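Local coordinates for protein translation factor SUI1 homolog (Pyrococcus horikoshii, PDB 5ZCY), which probably acts in translation initiation as an mRNA-binding factor of the SUI1 family, the archaeal counterpart of eIF1, at residues Gln22-Tyr27 with Glu94-Glu99; Ile39-Asp44 with Asn69-Leu74. All blocks are in the same frame, centred on the assembly; numbering follows the deposited sequence.

Interaction 1. Residues Gln22-Tyr27 with Glu94-Glu99; sequences QRIKVY and ELIEVE
The parallel edge pair of the mixed sheet in the SUI1 alpha/beta fold is made here, where the C-terminal strand 96-98 lies alongside strand 24-30. Four backbone bonds join them, and on strand 24-30 they all fall on Ile24 and Val26, whose N and O atoms each reach across. Ile24 N donates to Leu95 O at 2.8 Å from above the plane of that carbonyl, whereas Glu99 N meets Val26 O almost along the C=O axis (N-H...O 174°). Ile24, Val26, Ile96 and Val98 share one face; Val26 and Val98 rest on Ile82 and Ile96 on Leu86 of helix 82-88, while Ile24 meets Phe91. Val26 CG2 touches Ile96 CG2 at 4.0 Å, the two side chains running side by side. On the other face Lys25 folds back through its bend at chi2 (-60°). Its NZ reaches the anti lone pair of Glu97 OE1 at 2.6 Å, a salt bridge, and an in-plane lone pair of Gln22 O at 2.8 Å. An alanine here would lose both bonds and would probably loosen the hold on the loop at Gln22 as well as on Glu97. Beside this, Glu99 crosses obliquely over the lysine's aliphatic part, its OE2 3.4 Å from Lys25 CB.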
loop_
_atom_site.group_PDB
_atom_site.type_symbol
_atom_site.label_atom_id
_atom_site.label_comp_id
_atom_site.label_asym_id
_atom_site.label_seq_id
_atom_site.Cartn_x
_atom_site.Cartn_y
_atom_site.Cartn_z
ATOM N N GLN A 22 10.461 -9.966 -1.757
ATOM C CA GLN A 22 9.076 -9.513 -1.622
ATOM C C GLN A 22 9.071 -8.030 -1.266
ATOM O O GLN A 22 8.959 -7.595 -0.105
ATOM C CB GLN A 22 8.349 -10.305 -0.538
ATOM C CG GLN A 22 7.726 -11.522 -1.151
ATOM C CD GLN A 22 6.802 -12.152 -0.181
ATOM O OE1 GLN A 22 7.261 -12.552 0.884
ATOM N NE2 GLN A 22 5.496 -12.217 -0.510
ATOM N N ARG A 23 9.330 -7.278 -2.293
ATOM C CA ARG A 23 9.772 -5.966 -2.189
ATOM C C ARG A 23 8.563 -5.093 -1.812
ATOM O O ARG A 23 8.913 -4.059 -1.255
ATOM C CB ARG A 23 10.478 -5.463 -3.499
ATOM C CG ARG A 23 9.837 -5.842 -4.832
ATOM C CD ARG A 23 10.472 -5.211 -6.078
ATOM N NE ARG A 23 10.228 -3.768 -6.134
ATOM C CZ ARG A 23 9.036 -3.179 -6.298
ATOM N NH1 ARG A 23 7.927 -3.872 -6.470
ATOM N NH2 ARG A 23 8.950 -1.858 -6.329
ATOM N N ILE A 24 7.279 -5.410 -2.162
ATOM C CA ILE A 24 6.213 -4.464 -1.714
ATOM C C ILE A 24 5.739 -4.943 -0.330
ATOM O O ILE A 24 5.156 -5.981 -0.271
ATOM C CB ILE A 24 5.072 -4.334 -2.687
ATOM C CG1 ILE A 24 5.658 -3.768 -4.022
ATOM C CG2 ILE A 24 3.989 -3.430 -2.185
ATOM C CD1 ILE A 24 4.683 -3.931 -5.141
ATOM N N LYS A 25 6.002 -4.209 0.735
ATOM C CA LYS A 25 5.649 -4.545 2.058
ATOM C C LYS A 25 4.426 -3.763 2.475
ATOM O O LYS A 25 4.388 -2.572 2.275
ATOM C CB LYS A 25 6.759 -4.214 3.026
ATOM C CG LYS A 25 8.111 -4.804 2.759
ATOM C CD LYS A 25 7.984 -6.262 2.776
ATOM C CE LYS A 25 9.368 -6.930 2.919
ATOM N NZ LYS A 25 9.309 -8.358 2.525
ATOM N N VAL A 26 3.507 -4.431 3.132
ATOM C CA VAL A 26 2.286 -3.810 3.611
ATOM C C VAL A 26 2.213 -4.126 5.098
ATOM O O VAL A 26 2.188 -5.319 5.470
ATOM C CB VAL A 26 1.033 -4.255 2.914
ATOM C CG1 VAL A 26 -0.213 -3.527 3.456
ATOM C CG2 VAL A 26 1.137 -4.120 1.410
ATOM N N TYR A 27 2.091 -3.111 5.928
ATOM C CA TYR A 27 2.103 -3.365 7.387
ATOM C C TYR A 27 1.295 -2.296 8.076
ATOM O O TYR A 27 0.939 -1.346 7.450
ATOM C CB TYR A 27 3.504 -3.402 7.898
ATOM C CG TYR A 27 4.404 -2.222 7.675
ATOM C CD1 TYR A 27 5.156 -2.112 6.542
ATOM C CD2 TYR A 27 4.525 -1.172 8.612
ATOM C CE1 TYR A 27 6.027 -1.029 6.294
ATOM C CE2 TYR A 27 5.327 -0.098 8.351
ATOM C CZ TYR A 27 6.119 -0.025 7.224
ATOM O OH TYR A 27 6.979 0.986 6.897
ATOM N N GLU A 94 2.908 -11.866 -6.128
ATOM C CA GLU A 94 4.103 -12.451 -5.495
ATOM C C GLU A 94 5.127 -11.507 -4.944
ATOM O O GLU A 94 6.001 -11.841 -4.145
ATOM C CB GLU A 94 4.810 -13.405 -6.501
ATOM C CG GLU A 94 4.252 -14.805 -6.486
ATOM C CD GLU A 94 4.983 -15.661 -7.502
ATOM O OE1 GLU A 94 6.054 -16.241 -7.153
ATOM O OE2 GLU A 94 4.456 -15.799 -8.633
ATOM N N LEU A 95 5.078 -10.222 -5.334
ATOM C CA LEU A 95 5.973 -9.263 -4.816
ATOM C C LEU A 95 5.428 -8.619 -3.517
ATOM O O LEU A 95 6.192 -7.929 -2.905
ATOM C CB LEU A 95 6.153 -8.112 -5.763
ATOM C CG LEU A 95 6.840 -8.397 -7.089
ATOM C CD1 LEU A 95 6.709 -7.086 -7.884
ATOM C CD2 LEU A 95 8.288 -8.794 -6.864
ATOM N N ILE A 96 4.172 -8.945 -3.193
ATOM C CA ILE A 96 3.496 -8.247 -2.054
ATOM C C ILE A 96 3.551 -9.067 -0.787
ATOM O O ILE A 96 3.054 -10.210 -0.834
ATOM C CB ILE A 96 2.081 -7.938 -2.413
ATOM C CG1 ILE A 96 1.972 -7.024 -3.686
ATOM C CG2 ILE A 96 1.424 -7.096 -1.271
ATOM C CD1 ILE A 96 0.627 -6.961 -4.272
ATOM N N GLU A 97 4.199 -8.573 0.227
ATOM C CA GLU A 97 4.260 -9.253 1.566
ATOM C C GLU A 97 3.317 -8.460 2.474
ATOM O O GLU A 97 3.647 -7.316 2.810
ATOM C CB GLU A 97 5.637 -9.360 2.176
ATOM C CG GLU A 97 5.468 -10.099 3.591
ATOM C CD GLU A 97 6.720 -10.249 4.463
ATOM O OE1 GLU A 97 7.689 -9.440 4.317
ATOM O OE2 GLU A 97 6.646 -11.105 5.455
ATOM N N VAL A 98 2.274 -9.102 2.944
ATOM C CA VAL A 98 1.376 -8.468 3.951
ATOM C C VAL A 98 1.871 -8.936 5.326
ATOM O O VAL A 98 1.859 -10.113 5.622
ATOM C CB VAL A 98 -0.049 -8.814 3.677
ATOM C CG1 VAL A 98 -0.959 -8.453 4.862
ATOM C CG2 VAL A 98 -0.501 -8.244 2.346
ATOM N N GLU A 99 2.304 -8.020 6.135
ATOM C CA GLU A 99 2.943 -8.341 7.411
ATOM C C GLU A 99 1.981 -7.970 8.528
ATOM O O GLU A 99 2.252 -8.420 9.698
ATOM C CB GLU A 99 4.203 -7.453 7.649
ATOM C CG GLU A 99 5.273 -7.365 6.591
ATOM C CD GLU A 99 6.316 -6.240 6.943
ATOM O OE1 GLU A 99 6.539 -5.837 8.112
ATOM O OE2 GLU A 99 6.919 -5.684 6.047
ATOM O OXT GLU A 99 1.111 -7.108 8.365
#

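Interaction 2. Residues Ile39-Asp44 with Asn69-Leu74; sequences IIEGID and NGRIEL
Three bonds grip the oxygen of an ordered water between the loop after strand 36-41 and the turn before strand 71-75. It donates to Gly70 O at 2.4 Å, shorter than a usual water-carbonyl bond, so the exact position of the water should be read with some caution. It also donates to Ile43 O at 2.7 Å and accepts a weak bond from Gly42 N, so it bridges the two segments where their direct pairing ends. Gly42 suits this loop, since at its backbone angles a CB would jam against the preceding carbonyl. Farther along, the strands run antiparallel, with Ile40 and Ile72 as the hydrogen-bonded pair: Ile40 N meets Ile72 O at 2.8 Å (N-H...O 171°), and Ile72 N returns the bond to Ile40 O at 2.9 Å, both in the carbonyl planes.

On the face carrying Ile39, Glu41, Arg71 and Glu73, the guanidinium of Arg71 is the centre. Ile39 CG2 lies over one of its faces, off-centre toward the rim and 3.6 Å from Arg71 NH1. Ile39 is bent at chi2 (-59°), which sets CD1 beside Glu73 CG at 3.7 Å. Two carboxylate oxygens stand at the guanidinium's edge. Arg71 NH2 bonds Glu73 OE2 at 3.0 Å, approaching from above the carboxylate plane, while Glu41 OE1 forms a long salt bridge to NH1 and bonds mainly to Tyr27 OH. Glu29 holds NH1 as well, and Lys37 pairs with Glu73 OE1, so the buried charge of Glu73 is probably well balanced.

On the opposite face, Ile40 CD1 touches Ile72 CG2 at 4.1 Å and also reaches Leu74. This layer lies under helix 50-61, Ile40 against Leu57 and Ile72 against Ile53 and Ala54, with strands 24-30 and 65-68 flanking the pair.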
loop_
_atom_site.group_PDB
_atom_site.type_symbol
_atom_site.label_atom_id
_atom_site.label_comp_id
_atom_site.label_asym_id
_atom_site.label_seq_id
_atom_site.Cartn_x
_atom_site.Cartn_y
_atom_site.Cartn_z
ATOM N N ILE A 39 0.498 0.911 5.854
ATOM C CA ILE A 39 1.622 1.453 5.154
ATOM C C ILE A 39 1.959 0.505 4.041
ATOM O O ILE A 39 2.014 -0.709 4.203
ATOM C CB ILE A 39 2.876 1.572 6.066
ATOM C CG1 ILE A 39 2.545 2.254 7.397
ATOM C CG2 ILE A 39 4.058 2.156 5.331
ATOM C CD1 ILE A 39 1.994 3.631 7.217
ATOM N N ILE A 40 2.135 1.113 2.837
ATOM C CA ILE A 40 2.652 0.312 1.644
ATOM C C ILE A 40 4.029 0.928 1.283
ATOM O O ILE A 40 4.111 2.136 0.922
ATOM C CB ILE A 40 1.691 0.428 0.440
ATOM C CG1 ILE A 40 0.310 -0.038 0.841
ATOM C CG2 ILE A 40 2.240 -0.363 -0.708
ATOM C CD1 ILE A 40 -0.749 0.546 -0.086
ATOM N N GLU A 41 5.019 0.088 1.417
ATOM C CA GLU A 41 6.422 0.510 1.168
ATOM C C GLU A 41 7.007 -0.389 0.150
ATOM O O GLU A 41 6.646 -1.526 -0.053
ATOM C CB GLU A 41 7.228 0.370 2.505
ATOM C CG GLU A 41 8.556 0.983 2.759
ATOM C CD GLU A 41 8.817 0.651 4.257
ATOM O OE1 GLU A 41 8.542 1.477 5.069
ATOM O OE2 GLU A 41 9.135 -0.541 4.585
ATOM N N GLY A 42 7.833 0.144 -0.738
ATOM C CA GLY A 42 8.512 -0.670 -1.741
ATOM C C GLY A 42 8.111 -0.512 -3.176
ATOM O O GLY A 42 8.758 -1.049 -4.120
ATOM N N ILE A 43 7.038 0.219 -3.422
ATOM C CA ILE A 43 6.705 0.589 -4.787
ATOM C C ILE A 43 7.734 1.630 -5.237
ATOM O O ILE A 43 7.987 2.587 -4.522
ATOM C CB ILE A 43 5.311 1.126 -4.886
ATOM C CG1 ILE A 43 4.293 0.040 -4.610
ATOM C CG2 ILE A 43 5.032 1.682 -6.307
ATOM C CD1 ILE A 43 2.862 0.524 -4.417
ATOM N N ASP A 44 8.310 1.453 -6.422
ATOM C CA ASP A 44 9.423 2.286 -6.894
ATOM C C ASP A 44 8.865 3.714 -7.165
ATOM O O ASP A 44 8.074 3.950 -8.114
ATOM C CB ASP A 44 9.925 1.645 -8.170
ATOM C CG ASP A 44 11.122 2.343 -8.766
ATOM O OD1 ASP A 44 11.314 3.535 -8.537
ATOM O OD2 ASP A 44 11.918 1.595 -9.417
ATOM N N ASN A 69 7.279 10.522 1.760
ATOM C CA ASN A 69 8.523 9.874 2.121
ATOM C C ASN A 69 8.662 8.465 1.527
ATOM O O ASN A 69 9.218 7.575 2.166
ATOM C CB ASN A 69 8.721 9.874 3.642
ATOM C CG ASN A 69 8.722 11.290 4.239
ATOM O OD1 ASN A 69 9.178 12.216 3.602
ATOM N ND2 ASN A 69 8.192 11.443 5.450
ATOM N N GLY A 70 8.205 8.297 0.292
ATOM C CA GLY A 70 8.362 7.062 -0.408
ATOM C C GLY A 70 7.421 5.910 -0.037
ATOM O O GLY A 70 7.561 4.768 -0.466
ATOM N N ARG A 71 6.397 6.292 0.720
ATOM C CA ARG A 71 5.438 5.313 1.213
ATOM C C ARG A 71 4.021 5.805 0.993
ATOM O O ARG A 71 3.795 6.982 0.879
ATOM C CB ARG A 71 5.555 5.107 2.710
ATOM C CG ARG A 71 6.960 4.914 3.263
ATOM C CD ARG A 71 6.927 4.471 4.720
ATOM N NE ARG A 71 6.089 5.256 5.626
ATOM C CZ ARG A 71 5.877 4.955 6.937
ATOM N NH1 ARG A 71 6.449 3.875 7.459
ATOM N NH2 ARG A 71 5.088 5.702 7.673
ATOM N N ILE A 72 3.050 4.887 0.876
ATOM C CA ILE A 72 1.655 5.250 0.897
ATOM C C ILE A 72 1.116 4.871 2.275
ATOM O O ILE A 72 1.401 3.796 2.784
ATOM C CB ILE A 72 0.886 4.498 -0.171
ATOM C CG1 ILE A 72 1.427 4.927 -1.598
ATOM C CG2 ILE A 72 -0.628 4.671 -0.063
ATOM C CD1 ILE A 72 0.903 4.146 -2.749
ATOM N N GLU A 73 0.354 5.795 2.853
ATOM C CA GLU A 73 -0.328 5.600 4.138
ATOM C C GLU A 73 -1.787 5.679 3.951
ATOM O O GLU A 73 -2.301 6.647 3.344
ATOM C CB GLU A 73 0.147 6.622 5.192
ATOM C CG GLU A 73 1.609 6.768 5.321
ATOM C CD GLU A 73 2.028 7.579 6.584
ATOM O OE1 GLU A 73 1.147 7.963 7.361
ATOM O OE2 GLU A 73 3.272 7.821 6.684
ATOM N N LEU A 74 -2.528 4.698 4.407
ATOM C CA LEU A 74 -3.987 4.637 4.320
ATOM C C LEU A 74 -4.609 4.601 5.691
ATOM O O LEU A 74 -4.112 3.880 6.585
ATOM C CB LEU A 74 -4.505 3.417 3.560
ATOM C CG LEU A 74 -3.943 3.268 2.151
ATOM C CD1 LEU A 74 -4.357 1.972 1.539
ATOM C CD2 LEU A 74 -4.403 4.408 1.260
HETATM O O HOH W 1 7.148 2.843 -1.923
#

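Overall arrangement
Both interactions belong to one five-stranded sheet, and strands 24-30 and 36-41 are neighbours in it, so the two pairs lie side by side with centres about 11 Å apart. Interaction 2 is the buried, antiparallel one, inside the sheet; interaction 1 is parallel, partly buried and at the C-terminal edge. Each has an apolar face turned to helices, 82-88 for interaction 1 and 50-61 for interaction 2, and a face on the other side that carries most of the charged groups. There the chemistry differs: a compact lysine-glutamate pair at the edge, a wider arginine-carboxylate network in the middle. Tyr27 joins both, through its hydroxyl on the charged side and its backbone O to Ile39 N.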